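Local coordinates for CytC3 (Streptomyces, PDB 3GJA), which probably halogenates an unactivated aliphatic carbon of its substrate, as a non-heme iron halogenase of the phytanoyl-CoA dioxygenase family, at residues 108-122 / 236-248. Numbering follows the deposited sequence.
Sequences KYQGDEGTDWHQAAT and SNTMHASLPHTGS
T115 and S242 pair backbone to backbone in both directions, and H118 and H240 do the same further along the antiparallel pair; the register slips by one residue in between, a beta bulge. Beyond T115, G114 has its CA 3.0 Å from S242 O, where a CB would clash. D112 O accepts H245 N at 2.8 Å, and the type II turn from Y109 to D112 adds G111 N to H245 O.

Among side chains, K108 NZ meets L243 O at 2.7 Å and also bonds to G161 O. H245, its CG anti to the backbone N (chi1 -176°), lays its ring against the turn: Q110 CA sits 3.5 Å from the ring centroid, over one face, while ND1 accepts G247 N and NE2 bonds to D251 O. With an alanine here in place of the ring, the contact over Q110 CA would probably be lost, leaving a gap against the turn, and G247 N and D251 O would lose this partner.

Apolar contact centres on W117, where A241 CB lies over the six-membered ring, 3.8 Å from its centroid.

The H118 and H240 rings meet obliquely, planes at 49°, H118 NE2 lying 3.5 Å from H240 CE1. H118 ND1 is tied to D116 O, H240 ND1 to T238 O. H118-Q119-A120 with the distant H240 is consistent with the HXA...H iron-binding motif of non-heme iron halogenases, so the two histidines are probably iron ligands; in that motif alanine replaces the usual carboxylate ligand of the cupin-fold dioxygenases.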
loop_
_atom_site.group_PDB
_atom_site.type_symbol
_atom_site.label_atom_id
_atom_site.label_comp_id
_atom_site.label_asym_id
_atom_site.label_seq_id
_atom_site.Cartn_x
_atom_site.Cartn_y
_atom_site.Cartn_z
ATOM N N LYS A 108 10.660 11.221 -1.089
ATOM C CA LYS A 108 10.911 12.094 -2.223
ATOM C C LYS A 108 11.729 13.250 -1.679
ATOM O O LYS A 108 11.347 13.883 -0.696
ATOM C CB LYS A 108 9.605 12.597 -2.847
ATOM C CG LYS A 108 9.816 13.152 -4.243
ATOM C CD LYS A 108 8.599 12.931 -5.107
ATOM C CE LYS A 108 8.891 13.231 -6.562
ATOM N NZ LYS A 108 7.689 12.941 -7.394
ATOM N N TYR A 109 12.863 13.510 -2.312
ATOM C CA TYR A 109 13.761 14.558 -1.859
ATOM C C TYR A 109 14.008 15.584 -2.948
ATOM O O TYR A 109 13.763 15.325 -4.130
ATOM C CB TYR A 109 15.087 13.927 -1.427
ATOM C CG TYR A 109 14.916 12.884 -0.342
ATOM C CD1 TYR A 109 14.535 13.260 0.945
ATOM C CD2 TYR A 109 15.098 11.520 -0.606
ATOM C CE1 TYR A 109 14.333 12.313 1.954
ATOM C CE2 TYR A 109 14.901 10.559 0.396
ATOM C CZ TYR A 109 14.516 10.969 1.676
ATOM O OH TYR A 109 14.299 10.059 2.691
ATOM N N GLN A 110 14.504 16.744 -2.535
ATOM C CA GLN A 110 14.803 17.841 -3.444
ATOM C C GLN A 110 15.661 17.328 -4.600
ATOM O O GLN A 110 16.634 16.608 -4.396
ATOM C CB GLN A 110 15.519 18.952 -2.665
ATOM C CG GLN A 110 15.786 20.242 -3.429
ATOM C CD GLN A 110 17.001 20.144 -4.323
ATOM O OE1 GLN A 110 18.004 19.526 -3.959
ATOM N NE2 GLN A 110 16.927 20.767 -5.495
ATOM N N GLY A 111 15.269 17.674 -5.821
ATOM C CA GLY A 111 16.015 17.237 -6.983
ATOM C C GLY A 111 15.354 16.084 -7.712
ATOM O O GLY A 111 15.556 15.918 -8.912
ATOM N N ASP A 112 14.571 15.281 -6.999
ATOM C CA ASP A 112 13.899 14.152 -7.624
ATOM C C ASP A 112 12.992 14.677 -8.721
ATOM O O ASP A 112 12.288 15.668 -8.546
ATOM C CB ASP A 112 13.079 13.350 -6.600
ATOM C CG ASP A 112 13.958 12.556 -5.627
ATOM O OD1 ASP A 112 15.202 12.569 -5.787
ATOM O OD2 ASP A 112 13.408 11.915 -4.701
ATOM N N GLU A 113 13.029 14.019 -9.868
ATOM C CA GLU A 113 12.206 14.425 -10.991
ATOM C C GLU A 113 10.836 13.798 -10.826
ATOM O O GLU A 113 10.652 12.891 -10.012
ATOM C CB GLU A 113 12.848 13.966 -12.302
ATOM C CG GLU A 113 14.161 14.668 -12.612
ATOM C CD GLU A 113 14.870 14.069 -13.808
ATOM O OE1 GLU A 113 15.325 12.907 -13.711
ATOM O OE2 GLU A 113 14.970 14.758 -14.847
ATOM N N GLY A 114 9.866 14.290 -11.584
ATOM C CA GLY A 114 8.539 13.721 -11.480
ATOM C C GLY A 114 8.478 12.472 -12.326
ATOM O O GLY A 114 9.506 11.876 -12.650
ATOM N N THR A 115 7.268 12.069 -12.677
ATOM C CA THR A 115 7.062 10.911 -13.520
ATOM C C THR A 115 5.948 11.284 -14.474
ATOM O O THR A 115 5.062 12.062 -14.124
ATOM C CB THR A 115 6.645 9.682 -12.701
ATOM O OG1 THR A 115 7.726 9.288 -11.847
ATOM C CG2 THR A 115 6.328 8.529 -13.618
ATOM N N ASP A 116 6.001 10.754 -15.688
ATOM C CA ASP A 116 4.966 11.046 -16.667
ATOM C C ASP A 116 3.807 10.092 -16.397
ATOM O O ASP A 116 3.949 9.148 -15.622
ATOM C CB ASP A 116 5.504 10.840 -18.083
ATOM C CG ASP A 116 4.729 11.630 -19.125
ATOM O OD1 ASP A 116 3.617 12.118 -18.815
ATOM O OD2 ASP A 116 5.229 11.758 -20.260
ATOM N N TRP A 117 2.666 10.344 -17.031
ATOM C CA TRP A 117 1.477 9.512 -16.857
ATOM C C TRP A 117 1.722 8.049 -17.217
ATOM O O TRP A 117 2.197 7.740 -18.310
ATOM C CB TRP A 117 0.324 10.063 -17.705
ATOM C CG TRP A 117 -0.156 11.413 -17.255
ATOM C CD1 TRP A 117 0.120 12.618 -17.833
ATOM C CD2 TRP A 117 -0.974 11.693 -16.112
ATOM N NE1 TRP A 117 -0.478 13.635 -17.121
ATOM C CE2 TRP A 117 -1.155 13.095 -16.059
ATOM C CE3 TRP A 117 -1.570 10.896 -15.128
ATOM C CZ2 TRP A 117 -1.907 13.717 -15.062
ATOM C CZ3 TRP A 117 -2.321 11.516 -14.132
ATOM C CH2 TRP A 117 -2.481 12.914 -14.109
ATOM N N HIS A 118 1.381 7.150 -16.296
ATOM C CA HIS A 118 1.585 5.721 -16.523
ATOM C C HIS A 118 0.757 4.848 -15.584
ATOM O O HIS A 118 0.134 5.338 -14.641
ATOM C CB HIS A 118 3.054 5.362 -16.316
ATOM C CG HIS A 118 3.493 5.448 -14.886
ATOM N ND1 HIS A 118 3.632 6.648 -14.220
ATOM C CD2 HIS A 118 3.781 4.481 -13.984
ATOM C CE1 HIS A 118 3.987 6.415 -12.969
ATOM N NE2 HIS A 118 4.085 5.109 -12.799
ATOM N N GLN A 119 0.770 3.545 -15.848
ATOM C CA GLN A 119 0.051 2.585 -15.024
ATOM C C GLN A 119 1.050 1.576 -14.469
ATOM O O GLN A 119 1.649 0.799 -15.223
ATOM C CB GLN A 119 -0.999 1.854 -15.846
ATOM C CG GLN A 119 -2.016 2.765 -16.466
ATOM C CD GLN A 119 -3.104 2.003 -17.181
ATOM O OE1 GLN A 119 -3.994 1.429 -16.552
ATOM N NE2 GLN A 119 -3.034 1.981 -18.504
ATOM N N ALA A 120 1.237 1.595 -13.154
ATOM C CA ALA A 120 2.169 0.677 -12.517
ATOM C C ALA A 120 1.589 -0.740 -12.526
ATOM O O ALA A 120 0.375 -0.918 -12.572
ATOM C CB ALA A 120 2.449 1.134 -11.090
ATOM N N ALA A 121 2.463 -1.741 -12.487
ATOM C CA ALA A 121 2.045 -3.141 -12.493
ATOM C C ALA A 121 2.483 -3.815 -11.192
ATOM O O ALA A 121 3.285 -3.258 -10.443
ATOM C CB ALA A 121 2.663 -3.856 -13.686
ATOM N N THR A 122 1.963 -5.006 -10.918
ATOM C CA THR A 122 2.332 -5.704 -9.692
ATOM C C THR A 122 3.329 -6.841 -9.902
ATOM O O THR A 122 3.471 -7.722 -9.046
ATOM C CB THR A 122 1.095 -6.259 -8.970
ATOM O OG1 THR A 122 0.276 -6.978 -9.897
ATOM C CG2 THR A 122 0.295 -5.125 -8.346
ATOM N N SER A 236 -3.639 0.026 -7.648
ATOM C CA SER A 236 -2.218 0.129 -7.953
ATOM C C SER A 236 -1.935 0.465 -9.422
ATOM O O SER A 236 -0.911 1.074 -9.739
ATOM C CB SER A 236 -1.525 -1.186 -7.597
ATOM O OG SER A 236 -2.185 -2.276 -8.226
ATOM N N ASN A 237 -2.841 0.071 -10.312
ATOM C CA ASN A 237 -2.663 0.306 -11.745
ATOM C C ASN A 237 -3.400 1.525 -12.302
ATOM O O ASN A 237 -3.508 1.685 -13.517
ATOM C CB ASN A 237 -3.083 -0.942 -12.524
ATOM C CG ASN A 237 -4.553 -1.266 -12.359
ATOM O OD1 ASN A 237 -5.095 -1.199 -11.256
ATOM N ND2 ASN A 237 -5.207 -1.635 -13.458
ATOM N N THR A 238 -3.902 2.387 -11.424
ATOM C CA THR A 238 -4.615 3.571 -11.882
ATOM C C THR A 238 -3.665 4.550 -12.565
ATOM O O THR A 238 -2.533 4.745 -12.130
ATOM C CB THR A 238 -5.315 4.288 -10.712
ATOM O OG1 THR A 238 -6.301 3.414 -10.152
ATOM C CG2 THR A 238 -5.986 5.569 -11.186
ATOM N N MET A 239 -4.139 5.158 -13.641
ATOM C CA MET A 239 -3.350 6.126 -14.388
ATOM C C MET A 239 -2.884 7.231 -13.452
ATOM O O MET A 239 -3.694 7.862 -12.784
ATOM C CB MET A 239 -4.203 6.741 -15.500
ATOM C CG MET A 239 -3.450 7.685 -16.423
ATOM S SD MET A 239 -2.206 6.807 -17.370
ATOM C CE MET A 239 -3.227 5.966 -18.551
ATOM N N HIS A 240 -1.582 7.467 -13.385
ATOM C CA HIS A 240 -1.094 8.532 -12.527
ATOM C C HIS A 240 0.284 9.027 -12.927
ATOM O O HIS A 240 0.996 8.381 -13.698
ATOM C CB HIS A 240 -1.064 8.087 -11.062
ATOM C CG HIS A 240 0.129 7.262 -10.708
ATOM N ND1 HIS A 240 0.240 5.930 -11.041
ATOM C CD2 HIS A 240 1.272 7.583 -10.055
ATOM C CE1 HIS A 240 1.397 5.464 -10.605
ATOM N NE2 HIS A 240 2.043 6.446 -10.003
ATOM N N ALA A 241 0.640 10.186 -12.383
ATOM C CA ALA A 241 1.925 10.819 -12.630
ATOM C C ALA A 241 2.383 11.434 -11.314
ATOM O O ALA A 241 1.730 11.269 -10.291
ATOM C CB ALA A 241 1.776 11.902 -13.697
ATOM N N SER A 242 3.503 12.140 -11.335
ATOM C CA SER A 242 3.999 12.786 -10.129
ATOM C C SER A 242 4.847 13.985 -10.522
ATOM O O SER A 242 5.528 13.974 -11.544
ATOM C CB SER A 242 4.828 11.809 -9.286
ATOM O OG SER A 242 5.988 11.385 -9.983
ATOM N N LEU A 243 4.791 15.024 -9.701
ATOM C CA LEU A 243 5.534 16.248 -9.950
ATOM C C LEU A 243 6.968 16.120 -9.454
ATOM O O LEU A 243 7.277 15.254 -8.635
ATOM C CB LEU A 243 4.857 17.414 -9.220
ATOM C CG LEU A 243 3.515 17.937 -9.750
ATOM C CD1 LEU A 243 2.903 18.868 -8.720
ATOM C CD2 LEU A 243 3.716 18.685 -11.076
ATOM N N PRO A 244 7.873 16.964 -9.973
ATOM C CA PRO A 244 9.265 16.908 -9.524
ATOM C C PRO A 244 9.300 17.598 -8.168
ATOM O O PRO A 244 8.363 18.308 -7.811
ATOM C CB PRO A 244 10.003 17.709 -10.589
ATOM C CG PRO A 244 8.993 18.743 -10.978
ATOM C CD PRO A 244 7.722 17.912 -11.092
ATOM N N HIS A 245 10.365 17.384 -7.408
ATOM C CA HIS A 245 10.484 18.012 -6.104
ATOM C C HIS A 245 11.295 19.285 -6.285
ATOM O O HIS A 245 12.502 19.228 -6.503
ATOM C CB HIS A 245 11.195 17.074 -5.129
ATOM C CG HIS A 245 11.286 17.607 -3.733
ATOM N ND1 HIS A 245 11.652 18.908 -3.454
ATOM C CD2 HIS A 245 11.110 17.000 -2.535
ATOM C CE1 HIS A 245 11.698 19.077 -2.144
ATOM N NE2 HIS A 245 11.375 17.935 -1.564
ATOM N N THR A 246 10.625 20.427 -6.184
ATOM C CA THR A 246 11.277 21.721 -6.363
ATOM C C THR A 246 11.328 22.564 -5.093
ATOM O O THR A 246 11.402 23.791 -5.176
ATOM C CB THR A 246 10.545 22.549 -7.446
ATOM O OG1 THR A 246 9.181 22.730 -7.054
ATOM C CG2 THR A 246 10.567 21.823 -8.791
ATOM N N GLY A 247 11.290 21.914 -3.929
ATOM C CA GLY A 247 11.319 22.631 -2.660
ATOM C C GLY A 247 12.685 22.700 -2.007
ATOM O O GLY A 247 13.701 22.602 -2.683
ATOM N N SER A 248 12.727 22.875 -0.693
ATOM C CA SER A 248 14.014 22.950 -0.007
ATOM C C SER A 248 14.566 21.553 0.258
ATOM O O SER A 248 13.815 20.576 0.269
ATOM C CB SER A 248 13.881 23.709 1.314
ATOM O OG SER A 248 13.165 22.938 2.257
HETATM O O HOH W 1 6.651 10.127 -7.012
HETATM O O HOH W 2 14.653 22.943 -5.181
HETATM O O HOH W 3 14.540 17.391 0.345
HETATM O O HOH W 4 -0.585 3.082 -11.553
#